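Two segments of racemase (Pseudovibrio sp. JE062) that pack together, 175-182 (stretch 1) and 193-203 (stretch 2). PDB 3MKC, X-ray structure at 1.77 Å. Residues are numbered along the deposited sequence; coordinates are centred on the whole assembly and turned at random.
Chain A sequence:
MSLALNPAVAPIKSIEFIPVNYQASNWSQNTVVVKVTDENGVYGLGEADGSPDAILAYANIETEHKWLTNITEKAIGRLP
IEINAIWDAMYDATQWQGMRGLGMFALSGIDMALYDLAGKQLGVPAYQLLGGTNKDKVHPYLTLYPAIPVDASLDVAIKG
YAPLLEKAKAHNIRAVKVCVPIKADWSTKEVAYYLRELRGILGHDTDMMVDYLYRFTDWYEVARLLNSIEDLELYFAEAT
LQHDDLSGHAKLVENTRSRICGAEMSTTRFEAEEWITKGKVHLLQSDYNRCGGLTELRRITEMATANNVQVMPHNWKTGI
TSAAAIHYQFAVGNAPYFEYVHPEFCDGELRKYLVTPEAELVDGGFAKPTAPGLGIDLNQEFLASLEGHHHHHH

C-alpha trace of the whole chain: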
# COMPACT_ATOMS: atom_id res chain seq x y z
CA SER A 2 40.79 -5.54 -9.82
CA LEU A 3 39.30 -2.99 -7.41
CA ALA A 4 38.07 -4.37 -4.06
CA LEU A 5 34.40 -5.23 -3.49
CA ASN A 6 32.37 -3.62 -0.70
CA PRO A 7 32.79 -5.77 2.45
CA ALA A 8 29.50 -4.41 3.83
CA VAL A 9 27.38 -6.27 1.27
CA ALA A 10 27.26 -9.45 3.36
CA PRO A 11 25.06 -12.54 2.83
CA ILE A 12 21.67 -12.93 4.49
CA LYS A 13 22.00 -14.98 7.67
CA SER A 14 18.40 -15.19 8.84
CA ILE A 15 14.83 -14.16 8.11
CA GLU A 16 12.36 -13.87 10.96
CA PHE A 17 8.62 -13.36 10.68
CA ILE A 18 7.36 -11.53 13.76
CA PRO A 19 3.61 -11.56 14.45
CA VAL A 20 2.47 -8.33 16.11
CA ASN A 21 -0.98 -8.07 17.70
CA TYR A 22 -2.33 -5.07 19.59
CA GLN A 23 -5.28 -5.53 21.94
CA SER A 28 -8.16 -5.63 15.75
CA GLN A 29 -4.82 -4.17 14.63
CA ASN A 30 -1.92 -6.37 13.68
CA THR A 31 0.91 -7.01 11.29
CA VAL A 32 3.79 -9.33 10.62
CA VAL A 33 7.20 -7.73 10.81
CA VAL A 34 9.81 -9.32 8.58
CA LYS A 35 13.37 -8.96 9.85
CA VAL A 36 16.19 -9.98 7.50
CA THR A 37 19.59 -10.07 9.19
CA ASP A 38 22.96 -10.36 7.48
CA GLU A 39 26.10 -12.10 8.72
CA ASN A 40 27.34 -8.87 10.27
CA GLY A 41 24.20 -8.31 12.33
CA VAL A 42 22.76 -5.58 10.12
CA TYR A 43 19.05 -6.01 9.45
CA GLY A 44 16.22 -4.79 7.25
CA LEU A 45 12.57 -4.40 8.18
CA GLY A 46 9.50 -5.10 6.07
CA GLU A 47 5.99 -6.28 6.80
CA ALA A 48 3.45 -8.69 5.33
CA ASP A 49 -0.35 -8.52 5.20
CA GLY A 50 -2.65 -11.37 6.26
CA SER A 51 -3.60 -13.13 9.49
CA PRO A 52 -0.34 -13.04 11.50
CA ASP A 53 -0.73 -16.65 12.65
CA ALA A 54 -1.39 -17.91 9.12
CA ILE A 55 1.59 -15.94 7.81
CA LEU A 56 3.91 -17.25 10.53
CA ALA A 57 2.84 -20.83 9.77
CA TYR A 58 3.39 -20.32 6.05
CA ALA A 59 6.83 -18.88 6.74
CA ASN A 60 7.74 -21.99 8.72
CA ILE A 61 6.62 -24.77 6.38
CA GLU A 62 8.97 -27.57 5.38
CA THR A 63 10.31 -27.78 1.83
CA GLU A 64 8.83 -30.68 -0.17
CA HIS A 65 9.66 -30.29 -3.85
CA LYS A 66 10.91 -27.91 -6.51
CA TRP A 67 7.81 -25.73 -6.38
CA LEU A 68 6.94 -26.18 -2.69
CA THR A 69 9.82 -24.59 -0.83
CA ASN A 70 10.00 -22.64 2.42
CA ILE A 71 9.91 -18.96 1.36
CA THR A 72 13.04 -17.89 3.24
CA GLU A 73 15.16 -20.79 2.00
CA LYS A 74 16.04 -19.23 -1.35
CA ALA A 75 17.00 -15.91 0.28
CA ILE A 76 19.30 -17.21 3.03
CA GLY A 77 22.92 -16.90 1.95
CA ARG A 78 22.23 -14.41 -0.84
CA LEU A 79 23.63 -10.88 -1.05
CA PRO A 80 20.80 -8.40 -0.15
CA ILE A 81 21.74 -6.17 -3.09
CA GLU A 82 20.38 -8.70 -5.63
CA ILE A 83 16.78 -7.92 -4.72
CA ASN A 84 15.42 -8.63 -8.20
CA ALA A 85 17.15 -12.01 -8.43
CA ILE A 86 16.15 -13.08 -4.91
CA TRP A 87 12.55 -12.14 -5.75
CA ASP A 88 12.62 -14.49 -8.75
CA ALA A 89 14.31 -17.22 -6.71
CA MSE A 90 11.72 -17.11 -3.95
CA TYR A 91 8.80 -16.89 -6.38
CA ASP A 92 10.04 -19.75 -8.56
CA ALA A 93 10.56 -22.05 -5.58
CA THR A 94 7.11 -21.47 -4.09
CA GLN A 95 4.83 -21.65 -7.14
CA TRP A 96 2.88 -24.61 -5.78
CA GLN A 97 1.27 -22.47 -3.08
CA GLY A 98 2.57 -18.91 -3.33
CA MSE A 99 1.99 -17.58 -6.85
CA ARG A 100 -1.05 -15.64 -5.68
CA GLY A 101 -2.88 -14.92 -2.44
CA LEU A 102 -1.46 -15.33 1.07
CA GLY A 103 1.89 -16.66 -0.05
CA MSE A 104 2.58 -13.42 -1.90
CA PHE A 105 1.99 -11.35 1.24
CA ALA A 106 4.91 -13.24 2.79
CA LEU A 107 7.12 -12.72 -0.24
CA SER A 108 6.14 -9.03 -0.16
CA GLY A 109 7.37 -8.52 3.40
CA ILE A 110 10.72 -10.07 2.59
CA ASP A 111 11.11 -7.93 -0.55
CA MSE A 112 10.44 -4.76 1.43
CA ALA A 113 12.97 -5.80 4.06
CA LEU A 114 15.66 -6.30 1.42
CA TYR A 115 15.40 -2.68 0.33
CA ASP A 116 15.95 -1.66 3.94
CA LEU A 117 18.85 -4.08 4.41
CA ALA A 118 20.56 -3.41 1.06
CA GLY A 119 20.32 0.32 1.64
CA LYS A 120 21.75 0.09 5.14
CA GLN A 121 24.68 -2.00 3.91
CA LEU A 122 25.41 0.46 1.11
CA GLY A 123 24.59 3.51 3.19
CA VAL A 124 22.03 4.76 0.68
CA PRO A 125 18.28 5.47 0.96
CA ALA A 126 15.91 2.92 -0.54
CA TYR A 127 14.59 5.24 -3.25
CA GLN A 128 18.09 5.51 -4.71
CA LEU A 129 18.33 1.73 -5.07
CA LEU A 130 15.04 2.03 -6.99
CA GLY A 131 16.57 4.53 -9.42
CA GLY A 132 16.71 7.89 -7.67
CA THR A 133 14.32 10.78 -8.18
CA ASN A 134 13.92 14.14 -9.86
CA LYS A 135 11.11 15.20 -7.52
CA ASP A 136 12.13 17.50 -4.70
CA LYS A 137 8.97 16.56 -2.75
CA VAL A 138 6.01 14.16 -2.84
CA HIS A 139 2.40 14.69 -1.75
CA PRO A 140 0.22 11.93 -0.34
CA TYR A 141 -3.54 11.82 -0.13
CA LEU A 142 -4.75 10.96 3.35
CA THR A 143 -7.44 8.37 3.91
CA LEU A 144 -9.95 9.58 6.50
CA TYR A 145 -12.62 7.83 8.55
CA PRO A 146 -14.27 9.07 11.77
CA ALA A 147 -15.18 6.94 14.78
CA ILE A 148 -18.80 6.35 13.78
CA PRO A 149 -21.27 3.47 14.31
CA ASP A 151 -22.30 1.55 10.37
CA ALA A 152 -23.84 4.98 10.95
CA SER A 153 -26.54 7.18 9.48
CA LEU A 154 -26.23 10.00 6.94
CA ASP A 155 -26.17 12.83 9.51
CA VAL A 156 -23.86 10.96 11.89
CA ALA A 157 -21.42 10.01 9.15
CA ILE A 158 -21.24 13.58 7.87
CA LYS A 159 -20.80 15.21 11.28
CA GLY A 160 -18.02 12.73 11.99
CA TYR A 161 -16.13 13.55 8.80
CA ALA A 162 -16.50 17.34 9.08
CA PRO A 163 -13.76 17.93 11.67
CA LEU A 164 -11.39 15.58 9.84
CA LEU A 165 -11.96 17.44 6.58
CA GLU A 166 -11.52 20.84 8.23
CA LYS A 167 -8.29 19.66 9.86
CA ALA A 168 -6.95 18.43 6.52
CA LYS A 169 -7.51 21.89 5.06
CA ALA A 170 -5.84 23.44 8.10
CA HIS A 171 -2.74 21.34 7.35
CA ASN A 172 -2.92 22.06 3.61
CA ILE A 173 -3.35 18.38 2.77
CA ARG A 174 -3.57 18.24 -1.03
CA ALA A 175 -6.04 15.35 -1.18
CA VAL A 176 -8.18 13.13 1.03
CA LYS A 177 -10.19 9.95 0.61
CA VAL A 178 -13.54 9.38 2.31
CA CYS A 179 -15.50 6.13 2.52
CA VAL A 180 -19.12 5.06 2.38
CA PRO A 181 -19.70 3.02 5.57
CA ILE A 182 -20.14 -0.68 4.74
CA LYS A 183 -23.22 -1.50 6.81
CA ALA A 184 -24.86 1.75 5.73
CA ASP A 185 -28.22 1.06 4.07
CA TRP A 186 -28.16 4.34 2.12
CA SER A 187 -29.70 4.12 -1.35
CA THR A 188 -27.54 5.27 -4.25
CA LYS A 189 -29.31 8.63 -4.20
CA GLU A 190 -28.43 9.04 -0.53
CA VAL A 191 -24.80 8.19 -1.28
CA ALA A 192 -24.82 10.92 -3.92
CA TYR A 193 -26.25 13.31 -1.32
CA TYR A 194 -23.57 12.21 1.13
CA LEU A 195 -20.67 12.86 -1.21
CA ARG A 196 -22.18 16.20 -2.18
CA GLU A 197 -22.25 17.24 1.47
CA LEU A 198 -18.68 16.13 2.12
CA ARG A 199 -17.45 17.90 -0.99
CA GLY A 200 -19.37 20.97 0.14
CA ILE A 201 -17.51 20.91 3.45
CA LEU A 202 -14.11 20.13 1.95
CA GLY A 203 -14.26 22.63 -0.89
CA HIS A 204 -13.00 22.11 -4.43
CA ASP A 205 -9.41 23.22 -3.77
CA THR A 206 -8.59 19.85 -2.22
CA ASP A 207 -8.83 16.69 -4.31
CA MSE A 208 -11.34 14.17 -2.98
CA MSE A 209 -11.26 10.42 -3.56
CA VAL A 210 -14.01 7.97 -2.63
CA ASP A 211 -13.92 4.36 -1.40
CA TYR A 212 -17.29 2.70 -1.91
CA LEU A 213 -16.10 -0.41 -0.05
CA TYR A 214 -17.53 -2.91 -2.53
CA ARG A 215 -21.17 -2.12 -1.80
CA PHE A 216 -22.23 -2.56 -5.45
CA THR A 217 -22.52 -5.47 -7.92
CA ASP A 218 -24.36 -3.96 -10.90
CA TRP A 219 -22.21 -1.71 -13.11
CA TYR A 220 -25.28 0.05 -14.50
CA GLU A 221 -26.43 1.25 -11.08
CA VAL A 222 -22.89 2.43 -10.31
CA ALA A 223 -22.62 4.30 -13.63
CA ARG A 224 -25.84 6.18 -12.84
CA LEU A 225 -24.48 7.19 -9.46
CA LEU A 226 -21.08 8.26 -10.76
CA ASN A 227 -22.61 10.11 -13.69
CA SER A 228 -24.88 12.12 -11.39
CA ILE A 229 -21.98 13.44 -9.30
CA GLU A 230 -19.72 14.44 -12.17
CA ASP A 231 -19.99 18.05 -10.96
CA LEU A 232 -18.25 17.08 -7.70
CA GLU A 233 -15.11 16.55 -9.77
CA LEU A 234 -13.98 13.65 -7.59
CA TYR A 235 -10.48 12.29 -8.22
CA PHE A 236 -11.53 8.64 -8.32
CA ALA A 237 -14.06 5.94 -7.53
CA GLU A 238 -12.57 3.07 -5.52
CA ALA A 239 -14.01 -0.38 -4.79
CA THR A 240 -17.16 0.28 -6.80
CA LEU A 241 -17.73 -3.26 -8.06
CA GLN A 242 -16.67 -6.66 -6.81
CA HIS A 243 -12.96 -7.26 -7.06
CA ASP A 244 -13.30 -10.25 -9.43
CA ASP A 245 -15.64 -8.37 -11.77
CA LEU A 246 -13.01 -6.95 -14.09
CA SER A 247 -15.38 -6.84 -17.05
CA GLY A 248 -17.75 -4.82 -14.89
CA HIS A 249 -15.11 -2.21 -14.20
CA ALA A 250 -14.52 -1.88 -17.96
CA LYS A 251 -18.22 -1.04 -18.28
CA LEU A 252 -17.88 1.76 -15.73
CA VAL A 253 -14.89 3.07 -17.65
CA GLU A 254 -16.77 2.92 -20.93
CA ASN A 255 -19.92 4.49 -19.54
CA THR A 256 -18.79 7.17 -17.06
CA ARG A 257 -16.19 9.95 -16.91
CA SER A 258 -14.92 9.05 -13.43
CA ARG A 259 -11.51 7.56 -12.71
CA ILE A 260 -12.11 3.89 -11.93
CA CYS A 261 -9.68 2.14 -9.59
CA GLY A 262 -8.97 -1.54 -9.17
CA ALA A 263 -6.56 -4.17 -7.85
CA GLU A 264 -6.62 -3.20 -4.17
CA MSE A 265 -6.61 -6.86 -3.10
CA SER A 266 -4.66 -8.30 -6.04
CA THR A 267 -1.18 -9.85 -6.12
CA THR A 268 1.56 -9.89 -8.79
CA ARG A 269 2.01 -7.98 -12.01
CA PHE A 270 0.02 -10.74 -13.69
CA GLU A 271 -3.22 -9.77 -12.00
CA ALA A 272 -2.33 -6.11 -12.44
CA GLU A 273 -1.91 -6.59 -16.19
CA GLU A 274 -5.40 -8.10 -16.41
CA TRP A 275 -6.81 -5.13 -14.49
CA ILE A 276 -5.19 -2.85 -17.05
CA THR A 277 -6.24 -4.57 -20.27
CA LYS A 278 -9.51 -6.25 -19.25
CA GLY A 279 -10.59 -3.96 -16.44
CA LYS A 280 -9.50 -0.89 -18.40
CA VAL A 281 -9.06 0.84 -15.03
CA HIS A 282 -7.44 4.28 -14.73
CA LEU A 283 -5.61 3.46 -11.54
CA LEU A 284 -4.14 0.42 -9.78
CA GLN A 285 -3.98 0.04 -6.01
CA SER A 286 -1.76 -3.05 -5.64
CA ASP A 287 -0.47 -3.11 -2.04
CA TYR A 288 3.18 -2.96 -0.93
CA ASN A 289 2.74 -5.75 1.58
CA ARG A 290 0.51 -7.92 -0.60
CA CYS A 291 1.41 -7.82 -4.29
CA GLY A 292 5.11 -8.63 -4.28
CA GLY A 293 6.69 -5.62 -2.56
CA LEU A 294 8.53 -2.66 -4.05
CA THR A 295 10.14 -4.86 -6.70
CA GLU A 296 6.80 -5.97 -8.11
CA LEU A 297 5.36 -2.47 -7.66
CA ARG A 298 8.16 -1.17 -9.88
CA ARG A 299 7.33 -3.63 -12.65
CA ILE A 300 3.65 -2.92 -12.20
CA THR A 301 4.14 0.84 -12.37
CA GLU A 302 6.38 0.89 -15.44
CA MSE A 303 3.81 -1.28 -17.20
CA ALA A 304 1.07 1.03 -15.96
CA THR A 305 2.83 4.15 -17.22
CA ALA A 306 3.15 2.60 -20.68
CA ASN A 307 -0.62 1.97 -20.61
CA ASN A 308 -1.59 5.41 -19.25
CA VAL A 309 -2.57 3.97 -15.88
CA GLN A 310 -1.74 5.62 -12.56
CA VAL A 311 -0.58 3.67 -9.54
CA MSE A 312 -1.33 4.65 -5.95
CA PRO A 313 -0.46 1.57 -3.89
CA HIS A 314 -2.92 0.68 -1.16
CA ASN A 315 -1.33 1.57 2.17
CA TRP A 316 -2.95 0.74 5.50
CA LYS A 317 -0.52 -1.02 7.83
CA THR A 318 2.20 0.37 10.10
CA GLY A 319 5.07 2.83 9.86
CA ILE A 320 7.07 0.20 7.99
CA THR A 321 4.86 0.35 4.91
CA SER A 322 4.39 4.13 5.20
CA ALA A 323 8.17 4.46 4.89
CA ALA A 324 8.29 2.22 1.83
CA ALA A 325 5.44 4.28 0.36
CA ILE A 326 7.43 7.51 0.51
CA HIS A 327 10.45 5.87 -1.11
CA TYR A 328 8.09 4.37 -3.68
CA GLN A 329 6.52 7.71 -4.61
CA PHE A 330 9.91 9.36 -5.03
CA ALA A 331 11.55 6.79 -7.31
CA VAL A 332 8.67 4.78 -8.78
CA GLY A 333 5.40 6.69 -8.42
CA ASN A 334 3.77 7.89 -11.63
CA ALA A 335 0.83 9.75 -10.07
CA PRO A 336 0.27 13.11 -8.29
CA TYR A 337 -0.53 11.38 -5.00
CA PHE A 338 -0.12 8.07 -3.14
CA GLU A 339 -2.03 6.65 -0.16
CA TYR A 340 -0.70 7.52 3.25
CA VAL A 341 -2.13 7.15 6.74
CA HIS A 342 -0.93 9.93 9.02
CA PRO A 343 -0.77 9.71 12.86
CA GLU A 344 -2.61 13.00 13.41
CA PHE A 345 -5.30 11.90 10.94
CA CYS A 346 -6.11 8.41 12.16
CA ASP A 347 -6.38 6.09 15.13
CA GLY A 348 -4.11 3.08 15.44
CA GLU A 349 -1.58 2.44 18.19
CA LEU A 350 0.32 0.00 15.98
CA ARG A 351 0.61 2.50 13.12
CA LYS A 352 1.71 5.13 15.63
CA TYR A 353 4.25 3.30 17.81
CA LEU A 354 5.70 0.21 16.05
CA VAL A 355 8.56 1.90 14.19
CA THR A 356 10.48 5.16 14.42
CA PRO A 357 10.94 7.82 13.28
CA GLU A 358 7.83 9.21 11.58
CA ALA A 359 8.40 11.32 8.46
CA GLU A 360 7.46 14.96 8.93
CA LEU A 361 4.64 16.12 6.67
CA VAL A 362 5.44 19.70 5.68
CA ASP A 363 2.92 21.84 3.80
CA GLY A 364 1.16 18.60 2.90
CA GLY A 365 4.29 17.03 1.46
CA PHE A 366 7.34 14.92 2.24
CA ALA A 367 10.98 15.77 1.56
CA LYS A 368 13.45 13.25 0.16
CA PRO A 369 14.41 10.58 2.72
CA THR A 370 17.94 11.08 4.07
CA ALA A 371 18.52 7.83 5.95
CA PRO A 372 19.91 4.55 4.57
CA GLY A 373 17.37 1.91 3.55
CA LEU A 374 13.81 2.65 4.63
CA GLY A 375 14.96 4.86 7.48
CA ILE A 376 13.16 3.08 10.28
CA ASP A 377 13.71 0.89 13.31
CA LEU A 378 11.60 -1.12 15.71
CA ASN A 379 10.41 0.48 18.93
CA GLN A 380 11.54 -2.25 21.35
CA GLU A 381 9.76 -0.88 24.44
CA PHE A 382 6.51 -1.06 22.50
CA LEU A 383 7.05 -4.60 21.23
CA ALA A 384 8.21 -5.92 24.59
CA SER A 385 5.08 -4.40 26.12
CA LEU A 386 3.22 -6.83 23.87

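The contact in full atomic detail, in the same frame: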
# COMPACT_ATOMS: atom_id res chain seq x y z
N ALA A 175 -4.96 16.25 -0.80
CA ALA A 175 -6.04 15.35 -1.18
C ALA A 175 -6.41 14.39 -0.05
O ALA A 175 -5.56 13.98 0.73
CB ALA A 175 -5.64 14.55 -2.43
N VAL A 176 -7.69 14.04 0.01
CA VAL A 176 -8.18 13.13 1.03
C VAL A 176 -9.16 12.13 0.44
O VAL A 176 -9.79 12.39 -0.59
CB VAL A 176 -8.91 13.91 2.16
CG1 VAL A 176 -7.94 14.87 2.85
CG2 VAL A 176 -10.09 14.67 1.58
N LYS A 177 -9.27 10.97 1.07
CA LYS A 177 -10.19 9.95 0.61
C LYS A 177 -11.20 9.67 1.71
O LYS A 177 -10.82 9.50 2.87
CB LYS A 177 -9.46 8.65 0.26
CG LYS A 177 -10.38 7.58 -0.30
CD LYS A 177 -9.60 6.41 -0.90
CE LYS A 177 -8.95 5.54 0.17
NZ LYS A 177 -8.18 4.42 -0.43
N VAL A 178 -12.47 9.66 1.35
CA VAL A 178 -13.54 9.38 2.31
C VAL A 178 -14.12 8.03 1.92
O VAL A 178 -13.86 7.55 0.82
CB VAL A 178 -14.64 10.45 2.24
CG1 VAL A 178 -14.05 11.81 2.59
CG2 VAL A 178 -15.25 10.47 0.85
N CYS A 179 -14.90 7.43 2.80
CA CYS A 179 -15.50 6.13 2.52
C CYS A 179 -16.99 6.14 2.79
O CYS A 179 -17.48 6.98 3.55
CB CYS A 179 -14.88 5.04 3.39
SG CYS A 179 -13.09 5.07 3.53
N VAL A 180 -17.69 5.21 2.16
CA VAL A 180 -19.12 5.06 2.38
C VAL A 180 -19.18 3.88 3.33
O VAL A 180 -18.82 2.76 2.96
CB VAL A 180 -19.88 4.70 1.07
CG1 VAL A 180 -21.35 4.47 1.37
CG2 VAL A 180 -19.73 5.81 0.05
N PRO A 181 -19.61 4.10 4.58
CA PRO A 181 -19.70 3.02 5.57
C PRO A 181 -20.35 1.75 5.02
O PRO A 181 -21.43 1.78 4.45
CB PRO A 181 -20.51 3.66 6.69
CG PRO A 181 -20.04 5.08 6.65
CD PRO A 181 -20.08 5.37 5.16
N ILE A 182 -19.67 0.62 5.21
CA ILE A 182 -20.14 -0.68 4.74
C ILE A 182 -21.58 -1.02 5.08
O ILE A 182 -22.43 -1.16 4.19
CB ILE A 182 -19.25 -1.80 5.30
CG1 ILE A 182 -17.80 -1.55 4.91
CG2 ILE A 182 -19.73 -3.15 4.77
CD1 ILE A 182 -16.84 -2.63 5.37
N TYR A 193 -25.99 12.20 -2.23
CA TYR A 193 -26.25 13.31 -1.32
C TYR A 193 -25.06 13.44 -0.38
O TYR A 193 -24.51 14.53 -0.18
CB TYR A 193 -27.52 13.05 -0.51
CG TYR A 193 -27.69 13.97 0.67
CD1 TYR A 193 -28.01 15.32 0.48
CD2 TYR A 193 -27.47 13.52 1.97
CE1 TYR A 193 -28.11 16.19 1.57
CE2 TYR A 193 -27.57 14.38 3.06
CZ TYR A 193 -27.89 15.71 2.85
OH TYR A 193 -27.98 16.57 3.92
N TYR A 194 -24.68 12.31 0.20
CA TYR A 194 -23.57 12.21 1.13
C TYR A 194 -22.29 12.83 0.58
O TYR A 194 -21.68 13.70 1.20
CB TYR A 194 -23.35 10.73 1.44
CG TYR A 194 -22.15 10.38 2.29
CD1 TYR A 194 -22.06 10.80 3.61
CD2 TYR A 194 -21.14 9.57 1.78
CE1 TYR A 194 -20.99 10.42 4.41
CE2 TYR A 194 -20.07 9.18 2.58
CZ TYR A 194 -20.00 9.60 3.89
OH TYR A 194 -18.95 9.20 4.68
N LEU A 195 -21.88 12.37 -0.60
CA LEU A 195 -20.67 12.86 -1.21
C LEU A 195 -20.78 14.34 -1.56
O LEU A 195 -19.79 15.06 -1.55
CB LEU A 195 -20.35 12.04 -2.46
CG LEU A 195 -20.12 10.55 -2.17
CD1 LEU A 195 -19.81 9.81 -3.47
CD2 LEU A 195 -18.96 10.39 -1.19
N ARG A 196 -21.99 14.79 -1.86
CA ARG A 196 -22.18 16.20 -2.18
C ARG A 196 -21.97 17.04 -0.93
O ARG A 196 -21.42 18.14 -0.99
CB ARG A 196 -23.58 16.43 -2.74
CG ARG A 196 -23.71 16.03 -4.19
CD ARG A 196 -25.15 16.11 -4.69
NE ARG A 196 -25.21 15.86 -6.12
CZ ARG A 196 -24.60 16.62 -7.02
NH1 ARG A 196 -23.90 17.68 -6.63
NH2 ARG A 196 -24.67 16.31 -8.31
N GLU A 197 -22.40 16.51 0.21
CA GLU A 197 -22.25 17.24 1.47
C GLU A 197 -20.79 17.29 1.90
O GLU A 197 -20.32 18.33 2.37
CB GLU A 197 -23.10 16.60 2.57
CG GLU A 197 -24.59 16.68 2.29
CD GLU A 197 -25.07 18.10 2.07
OE1 GLU A 197 -25.01 18.90 3.03
OE2 GLU A 197 -25.49 18.42 0.94
N LEU A 198 -20.09 16.18 1.74
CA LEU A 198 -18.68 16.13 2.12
C LEU A 198 -17.85 17.04 1.23
O LEU A 198 -16.93 17.71 1.71
CB LEU A 198 -18.16 14.69 2.05
CG LEU A 198 -18.82 13.71 3.02
CD1 LEU A 198 -18.12 12.36 2.93
CD2 LEU A 198 -18.72 14.25 4.44
N ARG A 199 -18.17 17.05 -0.06
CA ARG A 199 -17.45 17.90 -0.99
C ARG A 199 -17.75 19.36 -0.66
O ARG A 199 -16.90 20.24 -0.82
CB ARG A 199 -17.87 17.59 -2.43
CG ARG A 199 -17.34 18.59 -3.46
CD ARG A 199 -15.82 18.71 -3.39
NE ARG A 199 -15.16 18.07 -4.52
CZ ARG A 199 -13.85 18.04 -4.69
NH1 ARG A 199 -13.04 18.59 -3.80
NH2 ARG A 199 -13.33 17.45 -5.77
N GLY A 200 -18.98 19.61 -0.21
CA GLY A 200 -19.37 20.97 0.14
C GLY A 200 -18.54 21.47 1.30
O GLY A 200 -18.13 22.62 1.33
N ILE A 201 -18.31 20.59 2.27
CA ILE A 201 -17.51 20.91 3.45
C ILE A 201 -16.04 21.09 3.08
O ILE A 201 -15.42 22.08 3.45
CB ILE A 201 -17.59 19.77 4.50
CG1 ILE A 201 -19.03 19.61 4.99
CG2 ILE A 201 -16.63 20.05 5.65
CD1 ILE A 201 -19.23 18.45 5.94
N LEU A 202 -15.51 20.12 2.35
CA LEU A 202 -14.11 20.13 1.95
C LEU A 202 -13.71 21.26 1.00
O LEU A 202 -12.63 21.83 1.13
CB LEU A 202 -13.75 18.79 1.30
CG LEU A 202 -12.30 18.64 0.84
CD1 LEU A 202 -11.38 18.73 2.05
CD2 LEU A 202 -12.12 17.32 0.11
N GLY A 203 -14.59 21.59 0.07
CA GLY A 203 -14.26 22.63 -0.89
C GLY A 203 -13.68 21.95 -2.11
O GLY A 203 -13.38 20.76 -2.06

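The strand 175-179 and the helix 193-202 pack against each other in nearly opposite directions, their N-to-C axes at 149° and 10.6 Å apart at closest approach. That separation leaves room for one layer of side chains from each element, and the layer is almost wholly apolar. The register follows the two repeats. Alternate residues of stretch 1, V176, V178 and V180, lie nearest in CA position to L202, L198 and Y194, which are spaced four apart along the helix, so that each step of two residues along the strand is matched by about one turn of helix running the other way.

At the start of the strand, V176 points toward the helix in the m rotamer and meets L202 near the helix C-terminus. CG2 of V176 lies 3.6 Å from CD2 of L202, the tightest apolar approach in the contact. L202 has chi angles t and p, unlike L195 and L198, which are both m, t; its CD2 comes closest to the valine, with CD1 of L202 only a little farther from CG2 of V176, at 4.3 Å.

V178 is the central bump. Its CB also points toward the helix, and its CG2 methyl rises into the hollow between L195 and L198, while CG1 lies against L198, 4.1 Å from CD1 of L198. CG2 of V178 stands 4.2 Å from CD2 of L195 and 4.0 Å from CD1 of L198, so a single methyl touches both leucines. L198 points its CB toward the strand, whereas L195 leaves the helix sideways and only its end comes nearer, closing the hollow from the side. K177, between these two valines, takes no part, and A175, before V176, points away, as expected of a strand that offers alternate residues to the helix.

Beyond the strand, the gap is filled by the largest side chain in the contact. Y194 points toward stretch 1 with chi1 in t, and its ring extends over the chain where the strand gives way to loop. The rim of the ring is held by a hydrogen bond: OH of Y194 donates to the backbone O of C179 at 2.9 Å, with the acceptor at the ring edge, near its plane. C179 therefore contributes through its carbonyl, while its side chain points away from the helix. Since the carbonyl belongs to the backbone, the bond ties the tyrosine to the course of the chain itself, and it is the one polar link between the stretches.

V180 and P181 complete the setting of the ring, both with CB sideways to the helix. CG2 of V180 approaches CE2 of Y194 at 4.2 Å, and CD of P181 lies 4.0 Å from OH of Y194, both obliquely placed about the ring.

The other helix residues face elsewhere. R199, though buried, does not touch stretch 1; its NH1 donates to O of G203 at 2.8 Å, bracing the chain where G203 leaves the helix with positive phi, a conformation that suits glycine.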